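Local coordinates for protein putative carbohydrate-active enzyme (Uncultured organism, PDB 5WH8) that is the family 5 glycoside hydrolase part of a longer multi-modular protein, a cellulase that probably hydrolyses O-glycosidic bonds in cellulose, at residues 9-14 against 101-106; 263-268 against 310-315. All coordinates share one frame; numbering follows the deposited sequence.

Contact 1 of 2, residues 9-14 against 101-106. With EDO (1,2-ethanediol), chain B.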
loop_
_atom_site.group_PDB
_atom_site.type_symbol
_atom_site.label_atom_id
_atom_site.label_comp_id
_atom_site.label_asym_id
_atom_site.label_seq_id
_atom_site.Cartn_x
_atom_site.Cartn_y
_atom_site.Cartn_z
ATOM N N TYR A 9 6.475 -16.062 5.611
ATOM C CA TYR A 9 7.231 -17.120 6.279
ATOM C C TYR A 9 8.619 -16.620 6.748
ATOM O O TYR A 9 9.068 -16.926 7.889
ATOM C CB TYR A 9 7.361 -18.305 5.329
ATOM C CG TYR A 9 8.123 -19.476 5.895
ATOM C CD1 TYR A 9 9.498 -19.552 5.776
ATOM C CD2 TYR A 9 7.459 -20.505 6.556
ATOM C CE1 TYR A 9 10.212 -20.649 6.304
ATOM C CE2 TYR A 9 8.152 -21.589 7.083
ATOM C CZ TYR A 9 9.523 -21.657 6.950
ATOM O OH TYR A 9 10.191 -22.747 7.490
ATOM N N HIS A 10 9.290 -15.862 5.881
ATOM C CA HIS A 10 10.638 -15.378 6.154
ATOM C C HIS A 10 10.695 -14.270 7.201
ATOM O O HIS A 10 11.661 -14.203 7.969
ATOM C CB HIS A 10 11.294 -14.882 4.861
ATOM C CG HIS A 10 11.789 -15.978 3.971
ATOM N ND1 HIS A 10 12.653 -16.952 4.421
ATOM C CD2 HIS A 10 11.560 -16.252 2.663
ATOM C CE1 HIS A 10 12.928 -17.784 3.430
ATOM N NE2 HIS A 10 12.275 -17.384 2.353
ATOM N N ASN A 11 9.685 -13.396 7.233
ATOM C CA ASN A 11 9.770 -12.192 8.060
ATOM C C ASN A 11 8.747 -12.080 9.189
ATOM O O ASN A 11 8.934 -11.297 10.116
ATOM C CB ASN A 11 9.662 -10.949 7.177
ATOM C CG ASN A 11 10.778 -10.847 6.190
ATOM O OD1 ASN A 11 11.909 -10.542 6.545
ATOM N ND2 ASN A 11 10.464 -11.073 4.919
ATOM N N GLY A 12 7.675 -12.854 9.135
ATOM C CA GLY A 12 6.695 -12.867 10.212
ATOM C C GLY A 12 5.988 -11.547 10.440
ATOM O O GLY A 12 5.772 -10.770 9.501
ATOM N N LYS A 13 5.605 -11.285 11.686
ATOM C CA LYS A 13 4.926 -10.032 12.019
ATOM C C LYS A 13 5.917 -8.872 12.037
ATOM O O LYS A 13 6.863 -8.864 12.816
ATOM C CB LYS A 13 4.214 -10.129 13.370
ATOM C CG LYS A 13 3.322 -8.933 13.685
ATOM C CD LYS A 13 2.428 -9.283 14.872
ATOM C CE LYS A 13 1.319 -8.281 15.103
ATOM N NZ LYS A 13 0.238 -8.906 15.926
ATOM N N LEU A 14 5.697 -7.906 11.148
ATOM C CA LEU A 14 6.557 -6.727 11.027
ATOM C C LEU A 14 6.189 -5.681 12.097
ATOM O O LEU A 14 5.035 -5.608 12.550
ATOM C CB LEU A 14 6.434 -6.106 9.624
ATOM C CG LEU A 14 6.543 -7.070 8.446
ATOM C CD1 LEU A 14 6.264 -6.352 7.098
ATOM C CD2 LEU A 14 7.918 -7.769 8.455
ATOM N N GLY A 101 1.295 -16.397 1.389
ATOM C CA GLY A 101 2.370 -15.892 2.227
ATOM C C GLY A 101 2.917 -14.543 1.793
ATOM O O GLY A 101 4.131 -14.334 1.851
ATOM N N ILE A 102 2.049 -13.634 1.350
ATOM C CA ILE A 102 2.471 -12.247 1.115
ATOM C C ILE A 102 1.725 -11.261 1.995
ATOM O O ILE A 102 0.602 -11.526 2.466
ATOM C CB ILE A 102 2.297 -11.795 -0.358
ATOM C CG1 ILE A 102 0.860 -11.960 -0.854
ATOM C CG2 ILE A 102 3.304 -12.565 -1.260
ATOM C CD1 ILE A 102 0.607 -11.195 -2.164
ATOM N N TYR A 103 2.352 -10.120 2.206
ATOM C CA TYR A 103 1.762 -9.059 3.015
ATOM C C TYR A 103 0.606 -8.403 2.231
ATOM O O TYR A 103 0.562 -8.424 0.991
ATOM C CB TYR A 103 2.857 -8.046 3.451
ATOM C CG TYR A 103 3.848 -8.700 4.383
ATOM C CD1 TYR A 103 3.569 -8.815 5.744
ATOM C CD2 TYR A 103 5.004 -9.308 3.895
ATOM C CE1 TYR A 103 4.423 -9.478 6.588
ATOM C CE2 TYR A 103 5.872 -9.957 4.741
ATOM C CZ TYR A 103 5.570 -10.039 6.081
ATOM O OH TYR A 103 6.444 -10.725 6.893
ATOM N N CYS A 104 -0.352 -7.847 2.971
ATOM C CA CYS A 104 -1.555 -7.279 2.371
ATOM C C CYS A 104 -1.866 -5.941 3.005
ATOM O O CYS A 104 -2.107 -5.882 4.212
ATOM C CB CYS A 104 -2.736 -8.232 2.538
ATOM S SG CYS A 104 -4.271 -7.684 1.786
ATOM N N ILE A 105 -1.899 -4.889 2.190
ATOM C CA ILE A 105 -2.326 -3.570 2.663
ATOM C C ILE A 105 -3.803 -3.392 2.377
ATOM O O ILE A 105 -4.227 -3.501 1.212
ATOM C CB ILE A 105 -1.563 -2.416 1.997
ATOM C CG1 ILE A 105 -0.066 -2.519 2.261
ATOM C CG2 ILE A 105 -2.065 -1.086 2.526
ATOM C CD1 ILE A 105 0.781 -1.518 1.473
ATOM N N ILE A 106 -4.571 -3.134 3.438
ATOM C CA ILE A 106 -5.964 -2.721 3.347
ATOM C C ILE A 106 -5.952 -1.205 3.292
ATOM O O ILE A 106 -5.617 -0.543 4.297
ATOM C CB ILE A 106 -6.781 -3.237 4.557
ATOM C CG1 ILE A 106 -6.727 -4.770 4.610
ATOM C CG2 ILE A 106 -8.231 -2.740 4.480
ATOM C CD1 ILE A 106 -7.457 -5.394 5.816
HETATM C C1 EDO B . 2.138 -6.132 10.522
HETATM O O1 EDO B . 1.247 -5.048 10.315
HETATM C C2 EDO B . 2.586 -6.670 9.178
HETATM O O2 EDO B . 3.344 -7.846 9.416
#
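Y103 and G12 meet through one short hydrogen bond: the phenol OH of Y103 donates to G12 O at 2.7 Å. The hydroxyl oxygen lies in the plane of the G12 carbonyl, on a lone pair, with a C=O...donor angle of 135°, while the carbonyl lies at the edge of the ring. L14 supplies the apolar half of the contact. Its CD1 rests over one face of Y103, 3.9 Å from the ring centroid, in a CH-pi contact displaced toward the rim, and its other methyl, CD2, sits 3.7 Å from Y103 OH. In L14, CG stands opposite the carbonyl carbon (chi1 -48°), on the side of the tyrosine ring. N11 crowds the same hydroxyl, with CB 3.2 Å from Y103 OH, but its amide turns back to P7 O. Packing is thus tight around the tip of the tyrosine, while the other side of the turn is looser: K13 points away, partly exposed. At the edge of the Y103 ring, near its plane, lies O2 of an ethanediol, probably left by the crystallisation liquor; it accepts from L14 N (2.9 Å, 171°), and the molecule is also bonded to K140, V142 and I179. The contact therefore joins a directed polar bond to apolar packing, which holds the ring in its orientation and gives its buried hydroxyl an acceptor.

Contact 2 of 2, residues 263-268 against 310-315. With EDO (1,2-ethanediol), chain F; EDO (1,2-ethanediol), chain D.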
loop_
_atom_site.group_PDB
_atom_site.type_symbol
_atom_site.label_atom_id
_atom_site.label_comp_id
_atom_site.label_asym_id
_atom_site.label_seq_id
_atom_site.Cartn_x
_atom_site.Cartn_y
_atom_site.Cartn_z
ATOM N N ALA A 263 18.599 2.752 -0.775
ATOM C CA ALA A 263 19.621 3.197 0.170
ATOM C C ALA A 263 19.054 3.419 1.551
ATOM O O ALA A 263 19.782 3.323 2.545
ATOM C CB ALA A 263 20.283 4.464 -0.332
ATOM N N ARG A 264 17.755 3.708 1.606
ATOM C CA ARG A 264 17.032 3.978 2.843
ATOM C C ARG A 264 16.146 2.801 3.297
ATOM O O ARG A 264 15.431 2.894 4.302
ATOM C CB ARG A 264 16.206 5.243 2.646
ATOM C CG ARG A 264 17.064 6.491 2.592
ATOM C CD ARG A 264 16.428 7.654 1.871
ATOM N NE ARG A 264 17.397 8.745 1.747
ATOM C CZ ARG A 264 18.402 8.774 0.874
ATOM N NH1 ARG A 264 18.578 7.793 -0.008
ATOM N NH2 ARG A 264 19.243 9.807 0.868
ATOM N N LYS A 265 16.201 1.696 2.554
ATOM C CA LYS A 265 15.416 0.501 2.861
ATOM C C LYS A 265 13.905 0.789 2.944
ATOM O O LYS A 265 13.198 0.251 3.800
ATOM C CB LYS A 265 15.909 -0.108 4.183
ATOM C CG LYS A 265 15.734 -1.594 4.322
ATOM C CD LYS A 265 16.680 -2.364 3.424
ATOM C CE LYS A 265 16.768 -3.825 3.854
ATOM N NZ LYS A 265 17.487 -4.631 2.847
ATOM N N ILE A 266 13.421 1.639 2.042
ATOM C CA ILE A 266 12.019 2.064 2.016
ATOM C C ILE A 266 11.227 1.132 1.085
ATOM O O ILE A 266 11.602 0.937 -0.078
ATOM C CB ILE A 266 11.898 3.536 1.566
ATOM C CG1 ILE A 266 12.454 4.446 2.663
ATOM C CG2 ILE A 266 10.450 3.936 1.238
ATOM C CD1 ILE A 266 12.598 5.892 2.257
ATOM N N SER A 267 10.143 0.573 1.623
ATOM C CA SER A 267 9.262 -0.319 0.871
ATOM C C SER A 267 8.451 0.441 -0.173
ATOM O O SER A 267 8.112 1.633 0.028
ATOM C CB SER A 267 8.309 -1.060 1.819
ATOM O OG SER A 267 9.009 -1.938 2.708
ATOM N N TRP A 268 8.121 -0.261 -1.270
ATOM C CA TRP A 268 7.414 0.354 -2.395
ATOM C C TRP A 268 6.373 -0.549 -3.037
ATOM O O TRP A 268 6.509 -1.779 -3.046
ATOM C CB TRP A 268 8.416 0.839 -3.455
ATOM C CG TRP A 268 9.377 -0.081 -4.135
ATOM C CD1 TRP A 268 10.729 -0.119 -3.938
ATOM C CD2 TRP A 268 9.113 -0.993 -5.226
ATOM N NE1 TRP A 268 11.316 -1.002 -4.800
ATOM C CE2 TRP A 268 10.355 -1.556 -5.601
ATOM C CE3 TRP A 268 7.951 -1.399 -5.913
ATOM C CZ2 TRP A 268 10.473 -2.474 -6.635
ATOM C CZ3 TRP A 268 8.071 -2.327 -6.914
ATOM C CH2 TRP A 268 9.321 -2.849 -7.275
ATOM N N PRO A 310 17.320 -9.686 -6.183
ATOM C CA PRO A 310 17.384 -10.385 -4.891
ATOM C C PRO A 310 16.540 -9.700 -3.815
ATOM O O PRO A 310 16.465 -8.469 -3.772
ATOM C CB PRO A 310 18.870 -10.326 -4.537
ATOM C CG PRO A 310 19.556 -10.242 -5.855
ATOM C CD PRO A 310 18.660 -9.443 -6.746
ATOM N N LYS A 311 15.905 -10.504 -2.971
ATOM C CA LYS A 311 15.093 -9.976 -1.874
ATOM C C LYS A 311 15.879 -9.024 -1.000
ATOM O O LYS A 311 17.051 -9.264 -0.668
ATOM C CB LYS A 311 14.540 -11.104 -1.009
ATOM C CG LYS A 311 13.597 -12.074 -1.691
ATOM C CD LYS A 311 12.365 -11.372 -2.266
ATOM C CE LYS A 311 11.329 -12.366 -2.730
ATOM N NZ LYS A 311 10.181 -11.717 -3.406
ATOM N N SER A 312 15.206 -7.953 -0.599
ATOM C CA SER A 312 15.787 -6.925 0.249
ATOM C C SER A 312 15.431 -7.187 1.725
ATOM O O SER A 312 14.969 -6.311 2.474
ATOM C CB SER A 312 15.313 -5.550 -0.196
ATOM O OG SER A 312 16.141 -4.543 0.326
ATOM N N TYR A 313 15.659 -8.433 2.119
ATOM C CA TYR A 313 15.541 -8.858 3.500
ATOM C C TYR A 313 16.305 -10.153 3.664
ATOM O O TYR A 313 16.656 -10.817 2.681
ATOM C CB TYR A 313 14.077 -9.035 3.918
ATOM C CG TYR A 313 13.165 -9.797 2.975
ATOM C CD1 TYR A 313 13.134 -11.192 2.948
ATOM C CD2 TYR A 313 12.299 -9.112 2.143
ATOM C CE1 TYR A 313 12.258 -11.882 2.109
ATOM C CE2 TYR A 313 11.435 -9.784 1.297
ATOM C CZ TYR A 313 11.411 -11.154 1.276
ATOM O OH TYR A 313 10.534 -11.831 0.428
ATOM N N GLU A 314 16.573 -10.496 4.921
ATOM C CA GLU A 314 17.216 -11.751 5.268
ATOM C C GLU A 314 16.262 -12.548 6.146
ATOM O O GLU A 314 15.677 -12.021 7.085
ATOM C CB GLU A 314 18.549 -11.487 5.989
ATOM C CG GLU A 314 19.272 -12.726 6.474
ATOM C CD GLU A 314 20.511 -12.376 7.279
ATOM O OE1 GLU A 314 20.538 -12.668 8.492
ATOM O OE2 GLU A 314 21.452 -11.794 6.698
ATOM N N SER A 315 16.087 -13.818 5.828
ATOM C CA SER A 315 15.139 -14.645 6.550
ATOM C C SER A 315 15.420 -14.680 8.051
ATOM O O SER A 315 16.578 -14.605 8.478
ATOM C CB SER A 315 15.177 -16.069 6.000
ATOM O OG SER A 315 14.258 -16.903 6.677
HETATM C C1 EDO F . 19.514 -7.734 3.594
HETATM O O1 EDO F . 18.342 -7.045 4.040
HETATM C C2 EDO F . 19.423 -7.955 2.092
HETATM O O2 EDO F . 19.448 -6.687 1.419
HETATM C C1 EDO D . 15.326 -3.149 -6.699
HETATM O O1 EDO D . 16.477 -3.078 -5.826
HETATM C C2 EDO D . 14.463 -1.906 -6.505
HETATM O O2 EDO D . 14.068 -1.790 -5.132
#
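Y313, whose backbone N lies near the ammonium of K265, carries the flat group on one side of this contact: K311 CB sits 3.8 Å above its ring plane, over the centre. The ring itself leads away from segment 263-268, and its hydroxyl bonds to D61. On the other segment, the indole of W268 is met at its edge, in plane, by an ethanediol, probably from the crystallisation liquor; W268 NE1 donates to O2 of that molecule over 2.9 Å and nearly straight (171°).

Neither ring bridges the two segments. That task falls to K265, whose ammonium reaches S312. K265 NZ donates to S312 OG at 2.9 Å and, more weakly, to the backbone S312 O at 3.0 Å, so hydroxyl and carbonyl of one residue share the same ammonium group. A second ethanediol takes a third bond, K265 NZ to O1 at 2.8 Å. The lysine leaves its backbone alongside the partner segment and then bends at chi2 (71°), which brings its end across. S312 helps from its side: OG lies opposite the backbone N (chi1 -163°), and it is also bonded to Q30 OE1. The hydroxyl and carbonyl of S312 would be expected to suit a charged ammonium.

K265 itself, with positive phi, closes the helix before it in a Schellman motif, and the chain then runs through I266 and S267 into the last barrel strand, 268-273. I266 packs on W260 of helix 251-263 and on V235 of strand 233-239, whereas W268 meets M258 and M261 of that helix. The polar bridge thus ties the loop between helix 251-263 and strand 268-273 to the tail that follows helix 298-307.

Overall arrangement
The two contacts illustrate how chain ends are fastened to the underside of a TIM barrel. Contact 1 lies at the start of strand 103-109 and contact 2 just before strand 268-273, their centres 13 Å apart. Both therefore belong to the N-terminal ends of the strands, whereas family 5 enzymes place their active site at the C-terminal ends. The N-terminal helix 7-11 and the C-terminal tail also meet directly: H10 ND1 and S315 OG are 2.8 Å apart, a probable hydrogen bond, and N11 ND2 packs against Y313 CD1 at 3.3 Å. Nearby, the C25–C316 disulfide adds a covalent tie to the same tail.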